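Local coordinates for protein LysR family transcriptional regulator (Vibrio vulnificus, PDB 5FHK) that probably acts as a sequence-specific DNA-binding activator of virulence genes, the chain here being its regulatory (substrate-binding-type) domain without the helix-turn-helix, at residues 14-18 / 40-44; 79-84 / 164-170; 86-90 / 101-105; 92-96 / 169-173; 110-115 / 149-153. Residue numbers count along the deposited sequence, not the author numbering.

Contact 1: residues 14-18 / 40-44; sequences PYNLT and LTTES
In the periplasmic-binding-protein fold of a LysR regulatory domain, this contact sits where parallel strand 9-14 ends and the chain turns into helix 18-32, alongside strand 38-43. P14 bridges E43 in parallel register, CA to CA 5.0 Å, with diverging side chains; P14 CA makes a CA-H...O contact of 3.4 Å to E43 O, and Y15 N lies 3.0 Å from the same carbonyl oxygen. Beyond this bridge the 14-18 backbone leaves the sheet: Y15 turns to phi/psi -58/-61, and T18 is already helical. Y15 takes chi1 t, which lays its ring along the strand end, with CD1 3.5 Å from T42 OG1 near the ring plane and CB 4.0 Å from S44 OG. Its OH hydrogen-bonds to Y15 OH of the second subunit, while T42 N hydrogen-bonds to N134 OD1 of that subunit, so the strand end also serves the dimer interface. T42 (chi1 p) directs CG2 to within 4.0 Å of T18 OG1. L40 (chi1 t, chi2 p) points toward the helix start, its CD2 4.1 Å from T18 CG2. The m rotamer of T18 swings the hydroxyl back over the turn, where it also hydrogen-bonds to T13 OG1, and T18 OG1 donates to P14 O at 2.8 Å.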
# COMPACT_ATOMS: atom_id res chain seq x y z
N PRO A 14 7.41 0.04 -8.84
CA PRO A 14 7.22 -1.27 -8.18
C PRO A 14 6.32 -1.20 -6.95
O PRO A 14 6.34 -0.23 -6.19
CB PRO A 14 8.65 -1.67 -7.77
CG PRO A 14 9.40 -0.39 -7.72
CD PRO A 14 8.82 0.46 -8.81
N TYR A 15 5.57 -2.29 -6.74
CA TYR A 15 4.41 -2.25 -5.84
C TYR A 15 4.78 -1.81 -4.42
O TYR A 15 4.31 -0.77 -3.93
CB TYR A 15 3.71 -3.60 -5.83
CG TYR A 15 2.49 -3.58 -4.96
CD1 TYR A 15 1.65 -2.47 -4.96
CD2 TYR A 15 2.20 -4.62 -4.09
CE1 TYR A 15 0.54 -2.41 -4.13
CE2 TYR A 15 1.10 -4.57 -3.27
CZ TYR A 15 0.27 -3.46 -3.29
OH TYR A 15 -0.84 -3.39 -2.48
N ASN A 16 5.64 -2.56 -3.75
CA ASN A 16 5.85 -2.33 -2.32
C ASN A 16 6.77 -1.17 -1.98
O ASN A 16 6.79 -0.75 -0.81
CB ASN A 16 6.42 -3.58 -1.67
CG ASN A 16 5.44 -4.69 -1.61
OD1 ASN A 16 4.41 -4.57 -0.96
ND2 ASN A 16 5.75 -5.79 -2.28
N LEU A 17 7.53 -0.65 -2.94
CA LEU A 17 8.62 0.27 -2.67
C LEU A 17 8.32 1.69 -3.07
O LEU A 17 9.14 2.58 -2.80
CB LEU A 17 9.89 -0.18 -3.42
CG LEU A 17 10.38 -1.61 -3.21
CD1 LEU A 17 11.56 -1.87 -4.13
CD2 LEU A 17 10.79 -1.81 -1.77
N THR A 18 7.18 1.94 -3.71
CA THR A 18 6.93 3.24 -4.31
C THR A 18 6.92 4.34 -3.28
O THR A 18 7.56 5.39 -3.47
CB THR A 18 5.60 3.22 -5.06
OG1 THR A 18 5.76 2.49 -6.27
CG2 THR A 18 5.13 4.64 -5.36
N LEU A 40 0.33 7.75 -12.03
CA LEU A 40 1.23 6.75 -11.47
C LEU A 40 0.50 5.44 -11.21
O LEU A 40 -0.57 5.42 -10.60
CB LEU A 40 1.84 7.27 -10.17
CG LEU A 40 2.62 6.28 -9.31
CD1 LEU A 40 3.71 5.65 -10.13
CD2 LEU A 40 3.23 7.00 -8.14
N THR A 41 1.10 4.32 -11.63
CA THR A 41 0.53 3.01 -11.37
C THR A 41 1.58 2.12 -10.69
O THR A 41 2.60 1.78 -11.30
CB THR A 41 0.01 2.38 -12.66
OG1 THR A 41 -0.83 3.32 -13.36
CG2 THR A 41 -0.80 1.11 -12.36
N THR A 42 1.33 1.74 -9.44
CA THR A 42 2.17 0.75 -8.78
C THR A 42 1.96 -0.61 -9.45
O THR A 42 0.83 -1.00 -9.73
CB THR A 42 1.84 0.65 -7.28
OG1 THR A 42 0.57 0.02 -7.12
CG2 THR A 42 1.77 2.02 -6.64
N GLU A 43 3.06 -1.33 -9.70
CA GLU A 43 3.05 -2.49 -10.59
C GLU A 43 3.81 -3.66 -9.97
O GLU A 43 4.91 -3.48 -9.45
CB GLU A 43 3.68 -2.12 -11.94
CG GLU A 43 3.74 -3.25 -12.93
CD GLU A 43 2.42 -3.97 -13.01
OE1 GLU A 43 2.42 -5.21 -12.81
OE2 GLU A 43 1.39 -3.29 -13.27
N SER A 44 3.26 -4.88 -10.09
CA SER A 44 3.86 -6.10 -9.53
C SER A 44 4.79 -6.83 -10.50
O SER A 44 5.90 -7.21 -10.12
CB SER A 44 2.76 -7.06 -9.07
OG SER A 44 2.13 -6.58 -7.90

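Contact 2: residues 79-84 / 164-170; sequences ILVASP and GSLVRIL
L80, with chi1 m and chi2 t, overlaps the far end of segment 164-170: its CD1 lies 3.6 Å from L170 CD1, and its CB 3.8 Å from I169 CG1. The backbones form a short antiparallel ladder at the edge of the main sheet of this LysR regulatory domain, where strand 68-82 takes up strand 167-168. V81 and R168 are a non-hydrogen-bonded pair, CA to CA 4.4 Å; A82 and V167 are a hydrogen-bonded pair, CA to CA 5.5 Å, with A82 N to V167 O 3.0 Å and V167 N to A82 O 2.8 Å. I169 N to L80 O, 3.0 Å, adds a further rung. Segment 164-170 enters from helix 158-163 through G164, at phi/psi 90/3, and S165. P84 CG, 3.9 Å from V167 CG2, covers the entry, and S83 caps the following helix through Y86 N. L170 leaves with phi/psi 60/58. R168 (chi1 t) curls back so that I79 CB lies over a guanidinium face, 3.6 Å from R168 NE, and R168 NH2 hydrogen-bonds to W173 O. At L80 and I169 the ladder is thus half direct and half hydrated: one water accepts from L80 N (3.0 Å) and R168 NE (3.1 Å) and donates to I169 O (3.0 Å).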
# COMPACT_ATOMS: atom_id res chain seq x y z
N ILE A 79 15.97 -8.79 4.27
CA ILE A 79 16.58 -9.32 5.48
C ILE A 79 15.48 -9.85 6.38
O ILE A 79 14.32 -9.43 6.30
CB ILE A 79 17.40 -8.26 6.25
CG1 ILE A 79 16.47 -7.14 6.71
CG2 ILE A 79 18.50 -7.65 5.35
CD1 ILE A 79 17.20 -6.05 7.42
N LEU A 80 15.85 -10.76 7.26
CA LEU A 80 14.91 -11.39 8.18
C LEU A 80 14.85 -10.56 9.45
O LEU A 80 15.89 -10.15 9.97
CB LEU A 80 15.36 -12.81 8.49
CG LEU A 80 15.39 -13.78 7.30
CD1 LEU A 80 16.14 -15.09 7.66
CD2 LEU A 80 13.98 -14.09 6.81
N VAL A 81 13.62 -10.28 9.94
CA VAL A 81 13.41 -9.55 11.18
C VAL A 81 12.22 -10.11 11.96
O VAL A 81 11.42 -10.89 11.44
CB VAL A 81 13.19 -8.02 10.96
CG1 VAL A 81 14.44 -7.38 10.39
CG2 VAL A 81 11.98 -7.75 10.03
N ALA A 82 12.14 -9.71 13.24
CA ALA A 82 11.04 -10.01 14.14
C ALA A 82 11.07 -8.98 15.27
O ALA A 82 12.10 -8.35 15.53
CB ALA A 82 11.13 -11.44 14.70
N SER A 83 9.94 -8.80 15.95
CA SER A 83 9.93 -7.84 17.06
C SER A 83 10.69 -8.38 18.26
O SER A 83 10.94 -9.58 18.37
CB SER A 83 8.49 -7.49 17.45
OG SER A 83 7.95 -8.47 18.31
N PRO A 84 11.16 -7.50 19.16
CA PRO A 84 11.78 -8.00 20.41
C PRO A 84 10.85 -8.87 21.23
O PRO A 84 11.30 -9.82 21.87
CB PRO A 84 12.13 -6.70 21.16
CG PRO A 84 12.37 -5.71 20.04
CD PRO A 84 11.39 -6.07 18.96
N GLY A 164 15.24 -0.18 17.17
CA GLY A 164 15.13 -1.39 17.95
C GLY A 164 13.73 -1.99 18.04
O GLY A 164 13.56 -2.99 18.75
N SER A 165 12.73 -1.41 17.36
CA SER A 165 11.38 -1.96 17.40
C SER A 165 11.26 -3.25 16.60
O SER A 165 10.34 -4.03 16.84
CB SER A 165 10.35 -0.95 16.88
OG SER A 165 10.78 -0.31 15.68
N LEU A 166 12.13 -3.46 15.62
CA LEU A 166 12.31 -4.76 15.00
C LEU A 166 13.78 -5.13 15.14
O LEU A 166 14.64 -4.26 15.22
CB LEU A 166 11.89 -4.75 13.52
CG LEU A 166 10.40 -4.59 13.21
CD1 LEU A 166 10.16 -4.27 11.75
CD2 LEU A 166 9.57 -5.85 13.62
N VAL A 167 14.05 -6.43 15.19
CA VAL A 167 15.40 -6.97 15.35
C VAL A 167 15.73 -7.82 14.12
O VAL A 167 14.88 -8.57 13.63
CB VAL A 167 15.49 -7.82 16.63
CG1 VAL A 167 16.76 -8.63 16.66
CG2 VAL A 167 15.38 -6.95 17.88
N ARG A 168 16.98 -7.75 13.67
CA ARG A 168 17.46 -8.66 12.63
C ARG A 168 17.66 -10.05 13.20
O ARG A 168 18.29 -10.22 14.24
CB ARG A 168 18.77 -8.14 12.04
CG ARG A 168 19.46 -9.08 11.06
CD ARG A 168 19.37 -8.52 9.68
NE ARG A 168 19.89 -9.41 8.64
CZ ARG A 168 20.95 -9.13 7.87
NH1 ARG A 168 21.61 -8.00 8.02
NH2 ARG A 168 21.34 -9.99 6.94
N ILE A 169 17.13 -11.06 12.54
CA ILE A 169 17.40 -12.41 12.99
C ILE A 169 18.14 -13.13 11.87
O ILE A 169 17.95 -12.83 10.69
CB ILE A 169 16.11 -13.15 13.41
CG1 ILE A 169 15.20 -13.36 12.22
CG2 ILE A 169 15.35 -12.33 14.44
CD1 ILE A 169 14.71 -14.77 12.14
N LEU A 170 19.05 -14.03 12.26
CA LEU A 170 19.91 -14.78 11.34
C LEU A 170 20.77 -13.79 10.56
O LEU A 170 20.72 -13.74 9.32
CB LEU A 170 19.09 -15.67 10.40
CG LEU A 170 18.50 -16.96 10.94
CD1 LEU A 170 17.43 -17.51 9.99
CD2 LEU A 170 19.61 -18.01 11.15
O HOH W 1 18.53 -12.08 7.85

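Contact 3: residues 86-90 / 101-105; sequences YVNAH and DHFLL
The hydroxyl of Y86 meets two nitrogens of segment 101-105. Y86 OH and H102 ND1 are hydrogen-bonded at 2.9 Å, and F103 N donates to Y86 OH at 3.3 Å with an angle of 147°. The phenol reaches this far because Y86 holds chi1 t and chi2 85° on the short helix 84-87, while its CA stays 9.6 Å from that of F103. H102, at chi1 m (-86°), swings its imidazole to the hydroxyl; the Y86 and H102 rings meet rim to rim, centroids 5.8 Å apart and planes at 54°. After V87 the helix gives way to a type I turn from V87 to H90, and H90 ND1 donates to Y86 O at 3.3 Å, fixing the histidine back on the helix end. In the LysR regulatory-domain fold these segments bound the excursion between helix 84-87 and strand 104-107, a parallel neighbour of strand 149-153; F103 and L105 both pair with I149 there. Packing follows outside the polar core. F103 (chi1 m) brings CD2 within 3.9 Å of Y86 CE1, and R130 makes a cation-pi contact with its ring. H90 approaches more loosely, its CB 4.1 Å from H102 CE1 and its NE2 4.2 Å from F103 CE2.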
# COMPACT_ATOMS: atom_id res chain seq x y z
N TYR A 86 8.65 -11.03 20.09
CA TYR A 86 8.72 -12.39 19.54
C TYR A 86 10.04 -13.07 19.88
O TYR A 86 10.08 -14.28 20.14
CB TYR A 86 8.53 -12.36 18.02
CG TYR A 86 8.52 -13.75 17.44
CD1 TYR A 86 7.34 -14.49 17.41
CD2 TYR A 86 9.68 -14.34 16.96
CE1 TYR A 86 7.31 -15.76 16.90
CE2 TYR A 86 9.67 -15.62 16.47
CZ TYR A 86 8.48 -16.33 16.43
OH TYR A 86 8.45 -17.61 15.90
N VAL A 87 11.13 -12.31 19.85
CA VAL A 87 12.45 -12.85 20.13
C VAL A 87 12.57 -13.31 21.58
O VAL A 87 13.14 -14.37 21.87
CB VAL A 87 13.51 -11.80 19.76
CG1 VAL A 87 14.88 -12.15 20.31
CG2 VAL A 87 13.57 -11.64 18.26
N ASN A 88 12.03 -12.53 22.51
CA ASN A 88 12.12 -12.87 23.92
C ASN A 88 11.08 -13.89 24.35
O ASN A 88 10.97 -14.17 25.54
CB ASN A 88 11.98 -11.61 24.79
CG ASN A 88 13.03 -10.56 24.49
OD1 ASN A 88 12.99 -9.46 25.05
ND2 ASN A 88 13.98 -10.88 23.60
N ALA A 89 10.31 -14.43 23.41
CA ALA A 89 9.33 -15.46 23.70
C ALA A 89 9.67 -16.80 23.08
O ALA A 89 8.95 -17.78 23.32
CB ALA A 89 7.94 -15.01 23.20
N HIS A 90 10.75 -16.89 22.30
CA HIS A 90 11.14 -18.12 21.65
C HIS A 90 12.66 -18.15 21.57
O HIS A 90 13.29 -17.09 21.51
CB HIS A 90 10.55 -18.24 20.23
CG HIS A 90 9.06 -18.16 20.19
ND1 HIS A 90 8.39 -17.07 19.68
CD2 HIS A 90 8.11 -19.01 20.64
CE1 HIS A 90 7.09 -17.27 19.79
NE2 HIS A 90 6.89 -18.44 20.37
N ASP A 101 10.48 -24.30 12.17
CA ASP A 101 9.89 -24.43 13.49
C ASP A 101 9.46 -23.09 14.09
O ASP A 101 9.26 -23.01 15.31
CB ASP A 101 10.88 -25.13 14.42
CG ASP A 101 11.35 -26.46 13.85
OD1 ASP A 101 10.49 -27.23 13.36
OD2 ASP A 101 12.58 -26.72 13.86
N HIS A 102 9.30 -22.06 13.25
CA HIS A 102 8.95 -20.72 13.68
C HIS A 102 7.72 -20.24 12.92
O HIS A 102 7.44 -20.71 11.81
CB HIS A 102 10.11 -19.75 13.46
CG HIS A 102 11.10 -19.72 14.58
ND1 HIS A 102 11.01 -18.84 15.63
CD2 HIS A 102 12.20 -20.47 14.81
CE1 HIS A 102 12.01 -19.05 16.47
NE2 HIS A 102 12.75 -20.04 16.00
N PHE A 103 7.00 -19.30 13.53
CA PHE A 103 5.90 -18.62 12.87
C PHE A 103 6.46 -17.67 11.81
O PHE A 103 7.23 -16.77 12.14
CB PHE A 103 5.05 -17.82 13.87
CG PHE A 103 4.36 -18.65 14.93
CD1 PHE A 103 3.18 -19.33 14.66
CD2 PHE A 103 4.89 -18.73 16.22
CE1 PHE A 103 2.54 -20.10 15.66
CE2 PHE A 103 4.26 -19.47 17.21
CZ PHE A 103 3.09 -20.15 16.92
N LEU A 104 6.04 -17.85 10.56
CA LEU A 104 6.54 -17.04 9.45
C LEU A 104 5.44 -16.14 8.91
O LEU A 104 4.26 -16.50 8.94
CB LEU A 104 7.09 -17.92 8.33
CG LEU A 104 8.21 -18.87 8.79
CD1 LEU A 104 8.80 -19.62 7.61
CD2 LEU A 104 9.27 -18.08 9.55
N LEU A 105 5.84 -14.95 8.47
CA LEU A 105 4.93 -13.99 7.87
C LEU A 105 5.47 -13.63 6.50
O LEU A 105 6.62 -13.19 6.38
CB LEU A 105 4.78 -12.74 8.74
CG LEU A 105 4.70 -13.04 10.24
CD1 LEU A 105 4.95 -11.77 11.11
CD2 LEU A 105 3.37 -13.69 10.57

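Contact 4: residues 92-96 / 169-173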
# COMPACT_ATOMS: atom_id res chain seq x y z
N MET A 92 15.78 -18.17 19.50
CA MET A 92 15.84 -17.73 18.12
C MET A 92 16.59 -18.75 17.26
O MET A 92 17.44 -19.49 17.76
CB MET A 92 16.51 -16.36 18.02
CG MET A 92 15.55 -15.19 18.33
SD MET A 92 14.09 -15.10 17.24
CE MET A 92 12.81 -15.81 18.27
N PRO A 93 16.28 -18.82 15.97
CA PRO A 93 16.99 -19.75 15.09
C PRO A 93 18.42 -19.29 14.85
O PRO A 93 18.72 -18.10 14.83
CB PRO A 93 16.17 -19.72 13.80
CG PRO A 93 15.57 -18.37 13.79
CD PRO A 93 15.27 -18.04 15.23
N THR A 94 19.31 -20.27 14.67
CA THR A 94 20.71 -19.97 14.39
C THR A 94 21.21 -20.52 13.06
O THR A 94 22.31 -20.16 12.64
CB THR A 94 21.61 -20.47 15.54
OG1 THR A 94 21.74 -21.90 15.45
CG2 THR A 94 21.01 -20.11 16.89
N HIS A 95 20.42 -21.34 12.37
CA HIS A 95 20.66 -21.65 10.97
C HIS A 95 19.35 -21.48 10.21
O HIS A 95 18.26 -21.65 10.76
CB HIS A 95 21.21 -23.08 10.79
CG HIS A 95 21.54 -23.43 9.38
ND1 HIS A 95 20.61 -23.94 8.50
CD2 HIS A 95 22.70 -23.33 8.68
CE1 HIS A 95 21.18 -24.15 7.32
NE2 HIS A 95 22.45 -23.79 7.41
N ALA A 96 19.45 -21.12 8.92
CA ALA A 96 18.25 -20.83 8.14
C ALA A 96 17.32 -22.03 8.01
O ALA A 96 16.17 -21.86 7.58
CB ALA A 96 18.64 -20.33 6.74
N ILE A 169 17.13 -11.06 12.54
CA ILE A 169 17.40 -12.41 12.99
C ILE A 169 18.14 -13.13 11.87
O ILE A 169 17.95 -12.83 10.69
CB ILE A 169 16.11 -13.15 13.41
CG1 ILE A 169 15.20 -13.36 12.22
CG2 ILE A 169 15.35 -12.33 14.44
CD1 ILE A 169 14.71 -14.77 12.14
N LEU A 170 19.05 -14.03 12.26
CA LEU A 170 19.91 -14.78 11.34
C LEU A 170 20.77 -13.79 10.56
O LEU A 170 20.72 -13.74 9.32
CB LEU A 170 19.09 -15.67 10.40
CG LEU A 170 18.50 -16.96 10.94
CD1 LEU A 170 17.43 -17.51 9.99
CD2 LEU A 170 19.61 -18.01 11.15
N PRO A 171 21.56 -12.96 11.24
CA PRO A 171 22.19 -11.83 10.55
C PRO A 171 23.26 -12.25 9.54
O PRO A 171 23.64 -11.44 8.69
CB PRO A 171 22.79 -10.99 11.69
CG PRO A 171 22.60 -11.78 12.95
CD PRO A 171 22.11 -13.15 12.60
N ASP A 172 23.73 -13.50 9.61
CA ASP A 172 24.62 -14.03 8.59
C ASP A 172 23.89 -14.44 7.32
O ASP A 172 24.54 -14.84 6.35
CB ASP A 172 25.41 -15.23 9.16
CG ASP A 172 26.64 -15.58 8.32
OD1 ASP A 172 27.70 -14.92 8.47
OD2 ASP A 172 26.54 -16.54 7.52
N TRP A 173 22.56 -14.34 7.29
CA TRP A 173 21.76 -14.73 6.14
C TRP A 173 21.09 -13.51 5.50
O TRP A 173 20.73 -12.55 6.19
CB TRP A 173 20.69 -15.74 6.53
CG TRP A 173 21.25 -17.05 6.95
CD1 TRP A 173 21.68 -17.39 8.20
CD2 TRP A 173 21.44 -18.20 6.13
NE1 TRP A 173 22.13 -18.69 8.20
CE2 TRP A 173 22.00 -19.21 6.94
CE3 TRP A 173 21.20 -18.49 4.78
CZ2 TRP A 173 22.32 -20.48 6.46
CZ3 TRP A 173 21.52 -19.74 4.30
CH2 TRP A 173 22.08 -20.72 5.13
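No hydrogen bond crosses between 92-96 and 169-173; two irregular connections of the LysR regulatory domain meet here through side chains, the first leading from helix 84-87 to strand 104-107, the second from strand 167-168 to strand 173-174. Aromatic interactions hold one end. The indole of W173 presents its edge to the face of H95, with the imidazole and six-membered ring centroids 5.0 Å apart and planes at 82°, a T-shaped stack whose closest atoms are H95 NE2 and W173 CZ2 at 3.4 Å. On the indole face, A96 CB sits 3.4 Å from the six-membered ring centroid and only 7° off its normal, a clear CH-pi contact. Aliphatic packing occupies the rest. L170 CD2 lies 3.5 Å from T94 C, 3.6 Å from H95 C and 3.8 Å from both P93 O and A96 N, so that one methyl rests against the backbone of 93-96. P93 CG touches I169 CD1 at 4.1 Å and L170 CD1 at 4.3 Å, and M92 SD lies 4.1 Å from I169 CG2. The polar bonds lie within one segment or run outside both: W173 N donates to L170 O at 2.8 Å, closing a type I turn, while T94 N and H95 N hydrogen-bond to D98 OD2, H95 ND1 to E97 N and H95 NE2 to E121 OE1. The fit between the two connections therefore rests on apolar and ring contacts.

Contact 5: residues 110-115 / 149-153; sequences LLKWTL and ITLMP
This is a buried apolar contact between two layers of the LysR regulatory-domain fold: strand 113-115, from the small antiparallel sheet, crosses over strand 149-153 of the main sheet. The strand axes approach to 9.5 Å with a crossing angle of 79°, too far for backbone pairing, so side chains fill the gap and no hydrogen bond spans it. L151 supplies the largest covered area. Its CA-CB bond points toward segment 110-115, and CB lies over the indole of W113, 3.7 Å from the five-membered ring centroid and 16° off the normal, a CH-pi contact; the t,p rotamer then places CD1 near L115 and CD2 near L110. W113 itself (chi1 m, chi2 4°) extends along the other backbone, CZ2 3.4 Å from L151 N and CH2 3.5 Å from I149 O, with CH2 also 3.9 Å from I149 CG2; K106 makes a cation-pi contact with this ring. L110 and L115, both m,t, add to the cover of L151: L110 CD1 lies 4.0 Å from L151 CD2, and L115 CD2 4.2 Å from L151 CD1. L110 CD1 also reaches L151 O (3.6 Å) and P153 CD (4.2 Å). Within 110-115, W113 NE1 makes a weak hydrogen bond to L110 O, 3.1 Å at 123°.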
# COMPACT_ATOMS: atom_id res chain seq x y z
N LEU A 110 7.72 -11.78 -2.01
CA LEU A 110 8.62 -12.55 -1.17
C LEU A 110 7.86 -13.67 -0.45
O LEU A 110 8.01 -13.87 0.76
CB LEU A 110 9.33 -11.65 -0.16
CG LEU A 110 10.08 -10.42 -0.70
CD1 LEU A 110 10.78 -9.68 0.45
CD2 LEU A 110 11.10 -10.82 -1.79
N LEU A 111 6.99 -14.37 -1.18
CA LEU A 111 6.41 -15.60 -0.66
C LEU A 111 7.42 -16.73 -0.64
O LEU A 111 7.25 -17.70 0.11
CB LEU A 111 5.19 -16.01 -1.48
CG LEU A 111 3.89 -15.23 -1.29
CD1 LEU A 111 2.66 -16.13 -1.59
CD2 LEU A 111 3.81 -14.63 0.11
N LYS A 112 8.46 -16.63 -1.46
CA LYS A 112 9.56 -17.59 -1.50
C LYS A 112 10.78 -16.92 -0.90
O LYS A 112 11.15 -15.81 -1.30
CB LYS A 112 9.82 -18.04 -2.94
CG LYS A 112 10.89 -19.14 -3.11
CD LYS A 112 11.04 -19.47 -4.59
CE LYS A 112 12.47 -19.23 -5.07
NZ LYS A 112 12.86 -17.79 -4.86
N TRP A 113 11.39 -17.56 0.10
CA TRP A 113 12.55 -16.99 0.78
C TRP A 113 13.78 -17.75 0.30
O TRP A 113 13.97 -18.92 0.66
CB TRP A 113 12.42 -17.09 2.30
CG TRP A 113 11.34 -16.30 2.94
CD1 TRP A 113 10.38 -15.53 2.32
CD2 TRP A 113 11.10 -16.19 4.34
NE1 TRP A 113 9.56 -14.96 3.25
CE2 TRP A 113 9.99 -15.34 4.50
CE3 TRP A 113 11.72 -16.71 5.48
CZ2 TRP A 113 9.48 -15.00 5.76
CZ3 TRP A 113 11.21 -16.39 6.74
CH2 TRP A 113 10.10 -15.55 6.86
N THR A 114 14.60 -17.09 -0.50
CA THR A 114 15.86 -17.65 -0.99
C THR A 114 16.99 -16.97 -0.25
O THR A 114 17.31 -15.81 -0.52
CB THR A 114 15.98 -17.45 -2.50
OG1 THR A 114 14.78 -17.92 -3.12
CG2 THR A 114 17.20 -18.20 -3.04
N LEU A 115 17.61 -17.70 0.68
CA LEU A 115 18.54 -17.12 1.64
C LEU A 115 19.94 -17.67 1.44
O LEU A 115 20.14 -18.89 1.42
CB LEU A 115 18.06 -17.42 3.07
CG LEU A 115 16.70 -16.78 3.34
CD1 LEU A 115 16.30 -17.05 4.77
CD2 LEU A 115 16.76 -15.26 3.11
N ILE A 149 8.35 -14.20 12.29
CA ILE A 149 9.49 -13.82 11.46
C ILE A 149 9.01 -13.53 10.05
O ILE A 149 8.21 -14.28 9.49
CB ILE A 149 10.54 -14.95 11.44
CG1 ILE A 149 11.17 -15.17 12.82
CG2 ILE A 149 11.60 -14.70 10.34
CD1 ILE A 149 11.75 -16.51 12.95
N THR A 150 9.51 -12.45 9.46
CA THR A 150 9.24 -12.13 8.06
C THR A 150 10.53 -11.79 7.33
O THR A 150 11.58 -11.55 7.92
CB THR A 150 8.28 -10.94 7.92
OG1 THR A 150 8.11 -10.68 6.53
CG2 THR A 150 8.88 -9.70 8.59
N LEU A 151 10.43 -11.77 6.01
CA LEU A 151 11.50 -11.30 5.16
C LEU A 151 11.03 -10.02 4.48
O LEU A 151 9.94 -9.98 3.90
CB LEU A 151 11.88 -12.34 4.12
CG LEU A 151 12.97 -11.84 3.17
CD1 LEU A 151 14.28 -11.92 3.89
CD2 LEU A 151 13.04 -12.70 1.90
N MET A 152 11.85 -8.99 4.56
CA MET A 152 11.34 -7.67 4.26
C MET A 152 12.44 -6.85 3.60
O MET A 152 13.61 -6.96 4.01
CB MET A 152 10.87 -7.00 5.55
CG MET A 152 10.17 -5.68 5.41
SD MET A 152 8.46 -5.84 4.90
CE MET A 152 7.84 -7.04 6.07
N PRO A 153 12.12 -6.05 2.58
CA PRO A 153 13.13 -5.17 1.98
C PRO A 153 13.65 -4.18 3.00
O PRO A 153 12.87 -3.45 3.62
CB PRO A 153 12.38 -4.46 0.84
CG PRO A 153 11.11 -5.24 0.63
CD PRO A 153 10.78 -5.82 2.00

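Contacts 2 to 5 cluster on one side of the chain's centre, whereas contact 1 stands apart at the dimer interface, meeting contact 5 through L17 CD2 and P153 CB, 4.0 Å apart. Contacts 2, 4 and 5 are buried; contacts 1 and 3 are partly so. Strand 149-153 ties three together: it pairs with strand 68-82 of contact 2 and with 104-107 of contact 3, while contact 5 covers it by side chains. Contacts 2 and 4 share I169 and L170, and M92 of contact 4 packs on Y86 and H102. Chemistry follows position: one parallel bridge, a helix-start side-chain bond and intersubunit bonds in contact 1, backbone ladder in contact 2, side-chain hydrogen bonds in contact 3, apolar and ring packing in contacts 4 and 5.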